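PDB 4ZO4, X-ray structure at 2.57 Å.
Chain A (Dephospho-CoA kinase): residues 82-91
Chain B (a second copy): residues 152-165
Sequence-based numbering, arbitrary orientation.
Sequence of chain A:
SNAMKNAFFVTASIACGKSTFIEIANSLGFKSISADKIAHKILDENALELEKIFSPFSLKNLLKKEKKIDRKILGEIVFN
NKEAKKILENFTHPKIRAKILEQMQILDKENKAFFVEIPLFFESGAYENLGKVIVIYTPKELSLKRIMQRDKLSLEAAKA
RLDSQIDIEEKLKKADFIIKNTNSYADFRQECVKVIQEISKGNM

Chain A, residues 82-91: KEAKKILENF
Chain B (152-165) KLSLEAAKARLDSQ

How do the backbones meet? Residues 82-91 of chain A are helical, and in chain B a loop at 152-154, with K152(B) at positive phi, leads into helix 155-165. The helices run antiparallel at 172°, their axes 8.4 Å apart at closest approach. CA of I87(A) lies 4.6 Å from CA of A157(B), and CA of E83(A) 5.4 Å from CA of A160(B).

What fills the space between them? I87(A), chi1 m and chi2 t, sets CG2 4.1 Å from A157(B) CB and 4.2 Å from L153(B) CD2, while its CG1 lies 4.2 Å from A160(B) CB. Both alanines point toward chain A, and their short methyls suit so close an approach; the contact buries 493 Å² in all.

Which charged group ties one end? E83(A), chi1 and chi2 both t, extends its carboxylate to two partners. OE2 forms a salt bridge with R161(B) NE at 3.2 Å, near the guanidinium plane, and OE1 accepts from S164(B) OG at 2.8 Å.

What closes the other end? N90(A), chi1 t, donates from ND2 to S154(B) OG at a very short 2.3 Å. S154(B), chi1 p, is the N-cap, and its OG also accepts a weak bond from A157(B) N at 3.5 Å.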

# COMPACT_ATOMS: atom_id res chain seq x y z
N LYS A 82 -0.84 -5.10 -11.45
CA LYS A 82 -0.14 -4.24 -10.50
C LYS A 82 1.10 -3.57 -11.12
O LYS A 82 1.40 -2.41 -10.86
CB LYS A 82 0.26 -5.09 -9.28
CG LYS A 82 0.50 -4.35 -7.97
CD LYS A 82 0.62 -5.34 -6.82
CE LYS A 82 0.94 -4.67 -5.48
NZ LYS A 82 0.92 -5.64 -4.34
N GLU A 83 1.80 -4.30 -11.95
CA GLU A 83 3.01 -3.81 -12.56
C GLU A 83 2.65 -2.74 -13.56
O GLU A 83 3.35 -1.73 -13.67
CB GLU A 83 3.76 -4.96 -13.26
CG GLU A 83 5.09 -4.57 -13.89
CD GLU A 83 5.49 -5.45 -15.07
OE1 GLU A 83 5.30 -6.68 -14.99
OE2 GLU A 83 6.00 -4.90 -16.08
N ALA A 84 1.56 -2.95 -14.30
CA ALA A 84 1.09 -1.97 -15.29
C ALA A 84 0.70 -0.69 -14.59
O ALA A 84 1.04 0.39 -15.02
CB ALA A 84 -0.08 -2.50 -16.06
N LYS A 85 -0.02 -0.83 -13.50
CA LYS A 85 -0.44 0.31 -12.74
C LYS A 85 0.74 1.14 -12.28
O LYS A 85 0.74 2.36 -12.43
CB LYS A 85 -1.24 -0.14 -11.52
CG LYS A 85 -2.11 0.95 -10.90
CD LYS A 85 -2.26 0.76 -9.40
CE LYS A 85 -2.68 -0.65 -9.01
NZ LYS A 85 -2.78 -0.83 -7.53
N LYS A 86 1.76 0.51 -11.70
CA LYS A 86 2.87 1.30 -11.19
C LYS A 86 3.58 1.96 -12.35
O LYS A 86 3.95 3.12 -12.27
CB LYS A 86 3.84 0.48 -10.37
CG LYS A 86 3.29 0.04 -9.03
CD LYS A 86 4.35 -0.65 -8.17
CE LYS A 86 3.72 -1.27 -6.91
NZ LYS A 86 4.71 -1.67 -5.86
N ILE A 87 3.73 1.27 -13.47
CA ILE A 87 4.44 1.87 -14.58
C ILE A 87 3.67 3.10 -15.06
O ILE A 87 4.27 4.17 -15.28
CB ILE A 87 4.71 0.86 -15.70
CG1 ILE A 87 5.74 -0.18 -15.23
CG2 ILE A 87 5.33 1.52 -16.90
CD1 ILE A 87 5.88 -1.33 -16.20
N LEU A 88 2.35 2.98 -15.18
CA LEU A 88 1.56 4.10 -15.63
C LEU A 88 1.71 5.32 -14.69
O LEU A 88 2.00 6.45 -15.12
CB LEU A 88 0.10 3.72 -15.75
CG LEU A 88 -0.64 4.77 -16.59
CD1 LEU A 88 -0.09 4.83 -18.01
CD2 LEU A 88 -2.13 4.46 -16.59
N GLU A 89 1.54 5.08 -13.39
CA GLU A 89 1.74 6.13 -12.41
C GLU A 89 3.09 6.81 -12.61
O GLU A 89 3.13 8.02 -12.71
CB GLU A 89 1.63 5.59 -10.98
CG GLU A 89 0.22 5.17 -10.57
CD GLU A 89 0.19 4.22 -9.36
OE1 GLU A 89 1.28 3.85 -8.82
OE2 GLU A 89 -0.93 3.82 -8.93
N ASN A 90 4.18 6.06 -12.72
CA ASN A 90 5.49 6.67 -12.82
C ASN A 90 5.70 7.27 -14.19
O ASN A 90 6.42 8.26 -14.37
CB ASN A 90 6.57 5.65 -12.52
CG ASN A 90 7.96 6.20 -12.76
OD1 ASN A 90 8.48 6.96 -11.96
ND2 ASN A 90 8.55 5.83 -13.88
N PHE A 91 5.03 6.71 -15.17
CA PHE A 91 5.07 7.33 -16.49
C PHE A 91 4.44 8.71 -16.55
O PHE A 91 4.99 9.58 -17.20
CB PHE A 91 4.36 6.45 -17.50
CG PHE A 91 4.62 6.83 -18.92
CD1 PHE A 91 5.83 6.55 -19.52
CD2 PHE A 91 3.63 7.44 -19.66
CE1 PHE A 91 6.05 6.89 -20.86
CE2 PHE A 91 3.84 7.80 -20.97
CZ PHE A 91 5.04 7.50 -21.58
N LYS B 152 12.74 1.84 -22.38
CA LYS B 152 12.50 3.26 -22.27
C LYS B 152 11.58 3.53 -21.10
O LYS B 152 10.43 3.93 -21.27
CB LYS B 152 11.87 3.80 -23.55
CG LYS B 152 12.59 3.41 -24.83
CD LYS B 152 14.07 3.77 -24.83
CE LYS B 152 14.59 3.75 -26.26
NZ LYS B 152 16.06 3.56 -26.38
N LEU B 153 12.12 3.31 -19.90
CA LEU B 153 11.41 3.52 -18.63
C LEU B 153 12.34 4.19 -17.65
O LEU B 153 13.57 4.10 -17.76
CB LEU B 153 11.00 2.19 -18.03
CG LEU B 153 10.14 1.34 -18.96
CD1 LEU B 153 9.89 -0.04 -18.34
CD2 LEU B 153 8.83 2.05 -19.25
N SER B 154 11.76 4.87 -16.68
CA SER B 154 12.53 5.54 -15.65
C SER B 154 12.86 4.54 -14.58
O SER B 154 12.50 3.35 -14.67
CB SER B 154 11.66 6.59 -14.98
OG SER B 154 10.85 5.89 -14.04
N LEU B 155 13.49 5.04 -13.52
CA LEU B 155 13.98 4.19 -12.45
C LEU B 155 12.86 3.35 -11.80
O LEU B 155 12.96 2.13 -11.70
CB LEU B 155 14.69 5.05 -11.41
CG LEU B 155 15.80 4.38 -10.59
CD1 LEU B 155 16.68 3.51 -11.44
CD2 LEU B 155 16.66 5.42 -9.91
N GLU B 156 11.77 3.99 -11.40
CA GLU B 156 10.73 3.28 -10.66
C GLU B 156 9.90 2.42 -11.59
O GLU B 156 9.33 1.41 -11.18
CB GLU B 156 9.83 4.24 -9.82
CG GLU B 156 10.49 4.84 -8.56
CD GLU B 156 10.87 3.81 -7.46
OE1 GLU B 156 10.19 2.76 -7.33
OE2 GLU B 156 11.85 4.05 -6.70
N ALA B 157 9.81 2.82 -12.85
CA ALA B 157 8.99 2.05 -13.77
C ALA B 157 9.68 0.73 -14.04
O ALA B 157 9.07 -0.34 -13.94
CB ALA B 157 8.75 2.81 -15.05
N ALA B 158 10.97 0.80 -14.34
CA ALA B 158 11.77 -0.38 -14.58
C ALA B 158 11.83 -1.26 -13.36
O ALA B 158 11.87 -2.49 -13.47
CB ALA B 158 13.16 -0.00 -15.01
N LYS B 159 11.82 -0.64 -12.19
CA LYS B 159 11.71 -1.40 -10.95
C LYS B 159 10.49 -2.29 -10.88
O LYS B 159 10.60 -3.46 -10.48
CB LYS B 159 11.67 -0.48 -9.74
CG LYS B 159 11.36 -1.23 -8.45
CD LYS B 159 12.21 -0.72 -7.33
CE LYS B 159 11.64 -1.10 -5.99
NZ LYS B 159 10.89 0.03 -5.38
N ALA B 160 9.31 -1.73 -11.23
CA ALA B 160 8.07 -2.52 -11.20
C ALA B 160 8.13 -3.69 -12.17
O ALA B 160 7.74 -4.80 -11.84
CB ALA B 160 6.88 -1.66 -11.51
N ARG B 161 8.67 -3.43 -13.35
CA ARG B 161 8.91 -4.46 -14.33
C ARG B 161 9.93 -5.48 -13.83
O ARG B 161 9.67 -6.69 -13.87
CB ARG B 161 9.40 -3.84 -15.64
CG ARG B 161 9.45 -4.82 -16.81
CD ARG B 161 9.27 -4.11 -18.13
NE ARG B 161 7.85 -3.91 -18.46
CZ ARG B 161 7.41 -3.25 -19.55
NH1 ARG B 161 8.26 -2.71 -20.40
NH2 ARG B 161 6.11 -3.13 -19.79
N LEU B 162 11.07 -5.00 -13.36
CA LEU B 162 12.10 -5.92 -12.84
C LEU B 162 11.54 -6.85 -11.77
O LEU B 162 11.78 -8.04 -11.80
CB LEU B 162 13.30 -5.16 -12.28
CG LEU B 162 14.48 -5.98 -11.76
CD1 LEU B 162 14.87 -7.13 -12.71
CD2 LEU B 162 15.66 -5.05 -11.52
N ASP B 163 10.75 -6.28 -10.86
CA ASP B 163 10.18 -7.01 -9.72
C ASP B 163 9.30 -8.13 -10.19
O ASP B 163 9.34 -9.26 -9.66
CB ASP B 163 9.38 -6.07 -8.78
CG ASP B 163 10.30 -5.21 -7.85
OD1 ASP B 163 11.44 -5.65 -7.53
OD2 ASP B 163 9.87 -4.11 -7.42
N SER B 164 8.50 -7.86 -11.20
CA SER B 164 7.70 -8.90 -11.78
C SER B 164 8.56 -10.00 -12.31
O SER B 164 8.16 -11.16 -12.26
CB SER B 164 6.87 -8.36 -12.90
OG SER B 164 5.87 -7.56 -12.34
N GLN B 165 9.72 -9.63 -12.87
CA GLN B 165 10.62 -10.61 -13.45
C GLN B 165 11.22 -11.49 -12.35
O GLN B 165 11.47 -12.68 -12.54
CB GLN B 165 11.72 -9.95 -14.30
CG GLN B 165 11.22 -9.04 -15.43
CD GLN B 165 12.32 -8.50 -16.35
OE1 GLN B 165 13.52 -8.58 -16.06
NE2 GLN B 165 11.91 -7.92 -17.47